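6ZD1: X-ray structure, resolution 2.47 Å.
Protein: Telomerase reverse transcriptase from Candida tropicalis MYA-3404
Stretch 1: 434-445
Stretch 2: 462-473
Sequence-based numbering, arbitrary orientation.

Stretch 1, residues 434-445: VCHSQIEDATCL
Stretch 2, residues 462-473: VFQGFSLSGIFC

No hydrogen bond crosses between these two stretches; three phenylalanine rings of stretch 2 do most of the holding. Together the stretches bury 515 Å², summed over both sides.

Residues 434-440 are helical, the end of a helix that begins earlier. Backbone hydrogen bonds run from Gln438 N to Val434 O (2.9 Å) and from Ile439 N to Cys435 O (2.9 Å). Asp441 leaves helical angles (phi/psi -113/9). Ala442 is extended (-67/124), and the chain then runs on into a strand that includes Cys444 and Leu445.

Stretch 2 starts extended at Val462 (-134/141). A type II turn spans Phe463 to Phe466. Gly465 sits in it at 115/-12, where a CB would jam against the carbonyl O of Gln464. Ser469 OG donates a very short hydrogen bond to Phe463 O (2.5 Å), tying the turn to the start of helix 469-473. That helix runs at 102° to helix 434-440, with axes 11.8 Å apart at closest approach.

The register places Ile439 CA 6.5 Å from Val462 CA, Ala442 CA 7.5 Å from Phe463 CA, and Gln438 CA 7.7 Å from Leu468 CA.

Phe472 (chi1 -79°, chi2 -15°) points toward the first helix. Ile439 (m, t) has its CB sideways, but its end comes nearer: CG1 lies 3.5 Å from Phe472 CE2, and CD1 covers one face of the ring. Gln438 CB is at the ring edge, 4.2 Å from Phe472 CE2. Cys435 (m) also meets the edge, with SG 4.0 Å from Phe472 CE1. Cys435 SG is also 4.3 Å from Leu468 CD1.

Gln438 (m, m, chi3 -54°) points toward stretch 2 and is buried. Its aliphatic part packs on leucine, CG to Leu468 CD1 at 4.0 Å, with Leu468 in m, t. Its OE1 stands 3.7 Å from Phe466 CD1, a contact without a hydrogen bond.

Ala442 also points toward stretch 2, and its small methyl touches two rings. CB lies over one face of Phe466 (chi1 -81°, chi2 -88°), 4.2 Å from Phe466 CE2. The same CB is at the edge of Phe463 (chi1 -89°, chi2 -44°), 4.3 Å from Phe463 CD2.

Thr443 (p) turns its CB away and contributes backbone: its O is 4.2 Å from Phe466 CZ, at the ring edge. Cys444 (p) points back toward stretch 2. Its SG is 3.7 Å from Phe463 CZ, an oblique sulfur-aromatic contact suited to this buried, apolar site.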

ATOM      1  N   VAL A 434     -26.207   1.945   2.348  1.00 66.35           N
ATOM      2  CA  VAL A 434     -24.834   2.416   2.499  1.00 66.27           C
ATOM      3  C   VAL A 434     -24.101   2.378   1.163  1.00 63.88           C
ATOM      4  O   VAL A 434     -23.326   3.287   0.839  1.00 63.53           O
ATOM      5  CB  VAL A 434     -24.106   1.594   3.578  1.00 70.85           C
ATOM      6  CG1 VAL A 434     -22.646   2.013   3.687  1.00 68.02           C
ATOM      7  CG2 VAL A 434     -24.808   1.756   4.910  1.00 72.41           C
ATOM      8  N   CYS A 435     -24.336   1.335   0.362  1.00 62.95           N
ATOM      9  CA  CYS A 435     -23.727   1.277  -0.964  1.00 65.44           C
ATOM     10  C   CYS A 435     -24.174   2.458  -1.816  1.00 68.77           C
ATOM     11  O   CYS A 435     -23.347   3.152  -2.420  1.00 65.03           O
ATOM     12  CB  CYS A 435     -24.072  -0.047  -1.648  1.00 68.04           C
ATOM     13  SG  CYS A 435     -23.261  -1.505  -0.929  1.00 60.98           S
ATOM     14  N   HIS A 436     -25.485   2.718  -1.857  1.00 69.82           N
ATOM     15  CA  HIS A 436     -25.993   3.861  -2.611  1.00 63.36           C
ATOM     16  C   HIS A 436     -25.440   5.169  -2.069  1.00 64.58           C
ATOM     17  O   HIS A 436     -25.085   6.067  -2.840  1.00 62.78           O
ATOM     18  CB  HIS A 436     -27.519   3.879  -2.588  1.00 60.85           C
ATOM     19  CG  HIS A 436     -28.145   2.832  -3.453  1.00 63.74           C
ATOM     20  ND1 HIS A 436     -29.450   2.911  -3.890  1.00 75.79           N
ATOM     21  CD2 HIS A 436     -27.646   1.682  -3.962  1.00 69.92           C
ATOM     22  CE1 HIS A 436     -29.728   1.853  -4.630  1.00 62.79           C
ATOM     23  NE2 HIS A 436     -28.652   1.090  -4.689  1.00 61.93           N
ATOM     24  N   SER A 437     -25.359   5.297  -0.742  1.00 63.33           N
ATOM     25  CA  SER A 437     -24.825   6.521  -0.154  1.00 64.04           C
ATOM     26  C   SER A 437     -23.369   6.737  -0.553  1.00 68.83           C
ATOM     27  O   SER A 437     -22.966   7.863  -0.868  1.00 68.83           O
ATOM     28  CB  SER A 437     -24.965   6.477   1.366  1.00 64.51           C
ATOM     29  OG  SER A 437     -24.358   7.610   1.962  1.00 74.14           O
ATOM     30  N   GLN A 438     -22.566   5.670  -0.558  1.00 64.08           N
ATOM     31  CA  GLN A 438     -21.170   5.801  -0.966  1.00 68.98           C
ATOM     32  C   GLN A 438     -21.055   6.151  -2.444  1.00 65.50           C
ATOM     33  O   GLN A 438     -20.177   6.928  -2.838  1.00 69.76           O
ATOM     34  CB  GLN A 438     -20.408   4.511  -0.664  1.00 69.66           C
ATOM     35  CG  GLN A 438     -20.250   4.202   0.818  1.00 74.95           C
ATOM     36  CD  GLN A 438     -19.092   4.942   1.458  1.00 79.21           C
ATOM     37  OE1 GLN A 438     -17.958   4.872   0.984  1.00 83.57           O
ATOM     38  NE2 GLN A 438     -19.372   5.657   2.545  1.00 78.10           N
ATOM     39  N   ILE A 439     -21.926   5.587  -3.280  1.00 56.66           N
ATOM     40  CA  ILE A 439     -21.865   5.864  -4.711  1.00 54.72           C
ATOM     41  C   ILE A 439     -22.355   7.277  -5.004  1.00 61.57           C
ATOM     42  O   ILE A 439     -21.691   8.050  -5.705  1.00 61.16           O
ATOM     43  CB  ILE A 439     -22.686   4.828  -5.496  1.00 60.64           C
ATOM     44  CG1 ILE A 439     -22.108   3.424  -5.327  1.00 60.47           C
ATOM     45  CG2 ILE A 439     -22.752   5.208  -6.968  1.00 52.52           C
ATOM     46  CD1 ILE A 439     -23.102   2.331  -5.659  1.00 53.51           C
ATOM     47  N   GLU A 440     -23.516   7.637  -4.463  1.00 66.86           N
ATOM     48  CA  GLU A 440     -24.205   8.846  -4.897  1.00 69.55           C
ATOM     49  C   GLU A 440     -23.834  10.087  -4.095  1.00 71.83           C
ATOM     50  O   GLU A 440     -23.998  11.200  -4.605  1.00 71.89           O
ATOM     51  CB  GLU A 440     -25.721   8.631  -4.829  1.00 63.87           C
ATOM     52  CG  GLU A 440     -26.193   7.395  -5.585  1.00 71.42           C
ATOM     53  CD  GLU A 440     -27.674   7.108  -5.402  1.00 81.64           C
ATOM     54  OE1 GLU A 440     -28.279   6.521  -6.329  1.00 57.41           O
ATOM     55  OE2 GLU A 440     -28.228   7.464  -4.337  1.00 79.01           O
ATOM     56  N   ASP A 441     -23.322   9.934  -2.873  1.00 65.73           N
ATOM     57  CA  ASP A 441     -23.047  11.076  -2.011  1.00 62.77           C
ATOM     58  C   ASP A 441     -21.561  11.295  -1.761  1.00 74.43           C
ATOM     59  O   ASP A 441     -21.205  12.123  -0.918  1.00 83.99           O
ATOM     60  CB  ASP A 441     -23.773  10.928  -0.671  1.00 75.71           C
ATOM     61  CG  ASP A 441     -25.265  10.720  -0.833  1.00 75.57           C
ATOM     62  OD1 ASP A 441     -25.758   9.644  -0.439  1.00 89.81           O
ATOM     63  OD2 ASP A 441     -25.943  11.627  -1.361  1.00 92.19           O
ATOM     64  N   ALA A 442     -20.686  10.581  -2.462  1.00 79.30           N
ATOM     65  CA  ALA A 442     -19.255  10.785  -2.283  1.00 68.93           C
ATOM     66  C   ALA A 442     -18.870  12.171  -2.789  1.00 61.58           C
ATOM     67  O   ALA A 442     -19.151  12.520  -3.941  1.00 76.29           O
ATOM     68  CB  ALA A 442     -18.462   9.703  -3.011  1.00 61.06           C
ATOM     69  N   THR A 443     -18.256  12.969  -1.919  1.00 63.21           N
ATOM     70  CA  THR A 443     -17.781  14.300  -2.263  1.00 71.00           C
ATOM     71  C   THR A 443     -16.315  14.427  -1.874  1.00 65.42           C
ATOM     72  O   THR A 443     -15.815  13.704  -1.009  1.00 73.64           O
ATOM     73  CB  THR A 443     -18.600  15.403  -1.571  1.00 77.75           C
ATOM     74  OG1 THR A 443     -18.525  15.243  -0.149  1.00 86.22           O
ATOM     75  CG2 THR A 443     -20.055  15.346  -2.009  1.00 63.95           C
ATOM     76  N   CYS A 444     -15.626  15.365  -2.525  1.00 67.06           N
ATOM     77  CA  CYS A 444     -14.224  15.629  -2.247  1.00 65.21           C
ATOM     78  C   CYS A 444     -14.007  17.121  -2.045  1.00 70.13           C
ATOM     79  O   CYS A 444     -14.756  17.957  -2.560  1.00 65.25           O
ATOM     80  CB  CYS A 444     -13.300  15.118  -3.367  1.00 72.52           C
ATOM     81  SG  CYS A 444     -13.300  16.102  -4.874  1.00 83.53           S
ATOM     82  N   LEU A 445     -12.985  17.442  -1.259  1.00 68.36           N
ATOM     83  CA  LEU A 445     -12.581  18.815  -0.999  1.00 69.59           C
ATOM     84  C   LEU A 445     -11.374  19.150  -1.864  1.00 68.99           C
ATOM     85  O   LEU A 445     -10.449  18.341  -1.987  1.00 74.81           O
ATOM     86  CB  LEU A 445     -12.243  19.020   0.478  1.00 70.88           C
ATOM     87  CG  LEU A 445     -13.403  19.083   1.473  1.00 72.60           C
ATOM     88  CD1 LEU A 445     -13.986  17.706   1.766  1.00 72.48           C
ATOM     89  CD2 LEU A 445     -12.950  19.761   2.753  1.00 80.77           C
ATOM     90  N   VAL A 462     -16.612   6.409  -9.644  1.00 53.06           N
ATOM     91  CA  VAL A 462     -16.445   6.211  -8.211  1.00 67.68           C
ATOM     92  C   VAL A 462     -15.046   6.669  -7.834  1.00 55.63           C
ATOM     93  O   VAL A 462     -14.089   6.458  -8.588  1.00 52.50           O
ATOM     94  CB  VAL A 462     -16.684   4.739  -7.810  1.00 69.23           C
ATOM     95  CG1 VAL A 462     -16.200   4.469  -6.397  1.00 69.08           C
ATOM     96  CG2 VAL A 462     -18.160   4.397  -7.931  1.00 56.83           C
ATOM     97  N   PHE A 463     -14.934   7.321  -6.681  1.00 64.63           N
ATOM     98  CA  PHE A 463     -13.639   7.791  -6.221  1.00 55.93           C
ATOM     99  C   PHE A 463     -12.795   6.618  -5.756  1.00 61.93           C
ATOM    100  O   PHE A 463     -13.233   5.813  -4.929  1.00 65.73           O
ATOM    101  CB  PHE A 463     -13.810   8.787  -5.079  1.00 59.01           C
ATOM    102  CG  PHE A 463     -13.958  10.202  -5.530  1.00 76.13           C
ATOM    103  CD1 PHE A 463     -13.139  10.712  -6.521  1.00 81.58           C
ATOM    104  CD2 PHE A 463     -14.917  11.024  -4.965  1.00 71.29           C
ATOM    105  CE1 PHE A 463     -13.270  12.021  -6.936  1.00 79.11           C
ATOM    106  CE2 PHE A 463     -15.053  12.332  -5.375  1.00 75.93           C
ATOM    107  CZ  PHE A 463     -14.227  12.832  -6.363  1.00 73.69           C
ATOM    108  N   GLN A 464     -11.579   6.526  -6.279  1.00 70.01           N
ATOM    109  CA  GLN A 464     -10.620   5.573  -5.750  1.00 56.75           C
ATOM    110  C   GLN A 464     -10.124   6.070  -4.399  1.00 60.12           C
ATOM    111  O   GLN A 464      -9.780   7.247  -4.248  1.00 70.70           O
ATOM    112  CB  GLN A 464      -9.460   5.398  -6.725  1.00 56.00           C
ATOM    113  CG  GLN A 464      -8.576   4.210  -6.426  1.00 80.33           C
ATOM    114  CD  GLN A 464      -7.482   4.043  -7.456  1.00 90.70           C
ATOM    115  OE1 GLN A 464      -7.634   4.454  -8.608  1.00 95.37           O
ATOM    116  NE2 GLN A 464      -6.366   3.449  -7.047  1.00 80.14           N
ATOM    117  N   GLY A 465     -10.096   5.180  -3.414  1.00 61.09           N
ATOM    118  CA  GLY A 465      -9.704   5.537  -2.061  1.00 61.99           C
ATOM    119  C   GLY A 465     -10.794   5.401  -1.019  1.00 62.51           C
ATOM    120  O   GLY A 465     -10.493   5.493   0.180  1.00 65.32           O
ATOM    121  N   PHE A 466     -12.052   5.218  -1.411  1.00 63.68           N
ATOM    122  CA  PHE A 466     -13.107   4.941  -0.450  1.00 61.72           C
ATOM    123  C   PHE A 466     -13.174   3.450  -0.136  1.00 60.54           C
ATOM    124  O   PHE A 466     -12.624   2.605  -0.852  1.00 64.01           O
ATOM    125  CB  PHE A 466     -14.456   5.434  -0.969  1.00 68.68           C
ATOM    126  CG  PHE A 466     -14.677   6.903  -0.771  1.00 67.91           C
ATOM    127  CD1 PHE A 466     -15.240   7.378   0.400  1.00 76.18           C
ATOM    128  CD2 PHE A 466     -14.310   7.808  -1.749  1.00 67.72           C
ATOM    129  CE1 PHE A 466     -15.439   8.730   0.590  1.00 83.05           C
ATOM    130  CE2 PHE A 466     -14.509   9.163  -1.566  1.00 65.66           C
ATOM    131  CZ  PHE A 466     -15.073   9.624  -0.395  1.00 67.75           C
ATOM    132  N   SER A 467     -13.900   3.133   0.937  1.00 61.91           N
ATOM    133  CA  SER A 467     -13.870   1.785   1.499  1.00 61.47           C
ATOM    134  C   SER A 467     -14.322   0.736   0.489  1.00 59.31           C
ATOM    135  O   SER A 467     -13.728  -0.345   0.396  1.00 65.60           O
ATOM    136  CB  SER A 467     -14.747   1.731   2.751  1.00 67.63           C
ATOM    137  OG  SER A 467     -14.415   2.776   3.649  1.00 91.45           O
ATOM    138  N   LEU A 468     -15.379   1.027  -0.263  1.00 58.54           N
ATOM    139  CA  LEU A 468     -16.015   0.037  -1.118  1.00 56.10           C
ATOM    140  C   LEU A 468     -15.660   0.183  -2.593  1.00 54.27           C
ATOM    141  O   LEU A 468     -16.160  -0.597  -3.408  1.00 54.99           O
ATOM    142  CB  LEU A 468     -17.537   0.117  -0.957  1.00 57.46           C
ATOM    143  CG  LEU A 468     -18.084   0.170   0.469  1.00 60.07           C
ATOM    144  CD1 LEU A 468     -19.598   0.295   0.456  1.00 62.64           C
ATOM    145  CD2 LEU A 468     -17.649  -1.054   1.264  1.00 60.61           C
ATOM    146  N   SER A 469     -14.798   1.139  -2.954  1.00 53.47           N
ATOM    147  CA  SER A 469     -14.543   1.410  -4.368  1.00 53.95           C
ATOM    148  C   SER A 469     -13.963   0.190  -5.074  1.00 60.40           C
ATOM    149  O   SER A 469     -14.386  -0.161  -6.183  1.00 54.45           O
ATOM    150  CB  SER A 469     -13.610   2.612  -4.514  1.00 54.15           C
ATOM    151  OG  SER A 469     -14.190   3.770  -3.942  1.00 68.73           O
ATOM    152  N   GLY A 470     -12.994  -0.475  -4.443  1.00 56.95           N
ATOM    153  CA  GLY A 470     -12.395  -1.640  -5.073  1.00 49.28           C
ATOM    154  C   GLY A 470     -13.382  -2.775  -5.253  1.00 49.60           C
ATOM    155  O   GLY A 470     -13.455  -3.380  -6.327  1.00 56.32           O
ATOM    156  N   ILE A 471     -14.189  -3.051  -4.227  1.00 51.54           N
ATOM    157  CA  ILE A 471     -15.137  -4.149  -4.354  1.00 50.68           C
ATOM    158  C   ILE A 471     -16.296  -3.753  -5.260  1.00 51.61           C
ATOM    159  O   ILE A 471     -16.895  -4.611  -5.920  1.00 50.99           O
ATOM    160  CB  ILE A 471     -15.620  -4.616  -2.968  1.00 52.70           C
ATOM    161  CG1 ILE A 471     -16.370  -5.944  -3.093  1.00 55.51           C
ATOM    162  CG2 ILE A 471     -16.493  -3.558  -2.306  1.00 63.33           C
ATOM    163  CD1 ILE A 471     -16.466  -6.708  -1.795  1.00 59.07           C
ATOM    164  N   PHE A 472     -16.619  -2.457  -5.334  1.00 51.40           N
ATOM    165  CA  PHE A 472     -17.597  -2.009  -6.319  1.00 61.91           C
ATOM    166  C   PHE A 472     -17.156  -2.408  -7.721  1.00 55.22           C
ATOM    167  O   PHE A 472     -17.884  -3.099  -8.444  1.00 53.59           O
ATOM    168  CB  PHE A 472     -17.787  -0.493  -6.233  1.00 55.86           C
ATOM    169  CG  PHE A 472     -18.671  -0.044  -5.103  1.00 54.52           C
ATOM    170  CD1 PHE A 472     -19.488  -0.947  -4.442  1.00 55.06           C
ATOM    171  CD2 PHE A 472     -18.694   1.289  -4.712  1.00 52.17           C
ATOM    172  CE1 PHE A 472     -20.307  -0.532  -3.406  1.00 56.07           C
ATOM    173  CE2 PHE A 472     -19.512   1.711  -3.673  1.00 53.80           C
ATOM    174  CZ  PHE A 472     -20.319   0.800  -3.022  1.00 62.73           C
ATOM    175  N   CYS A 473     -15.926  -2.042  -8.090  1.00 59.84           N
ATOM    176  CA  CYS A 473     -15.422  -2.360  -9.421  1.00 56.99           C
ATOM    177  C   CYS A 473     -15.352  -3.866  -9.638  1.00 54.94           C
ATOM    178  O   CYS A 473     -15.570  -4.342 -10.757  1.00 50.90           O
ATOM    179  CB  CYS A 473     -14.046  -1.717  -9.611  1.00 51.78           C
ATOM    180  SG  CYS A 473     -13.351  -1.833 -11.268  1.00 96.54           S
TER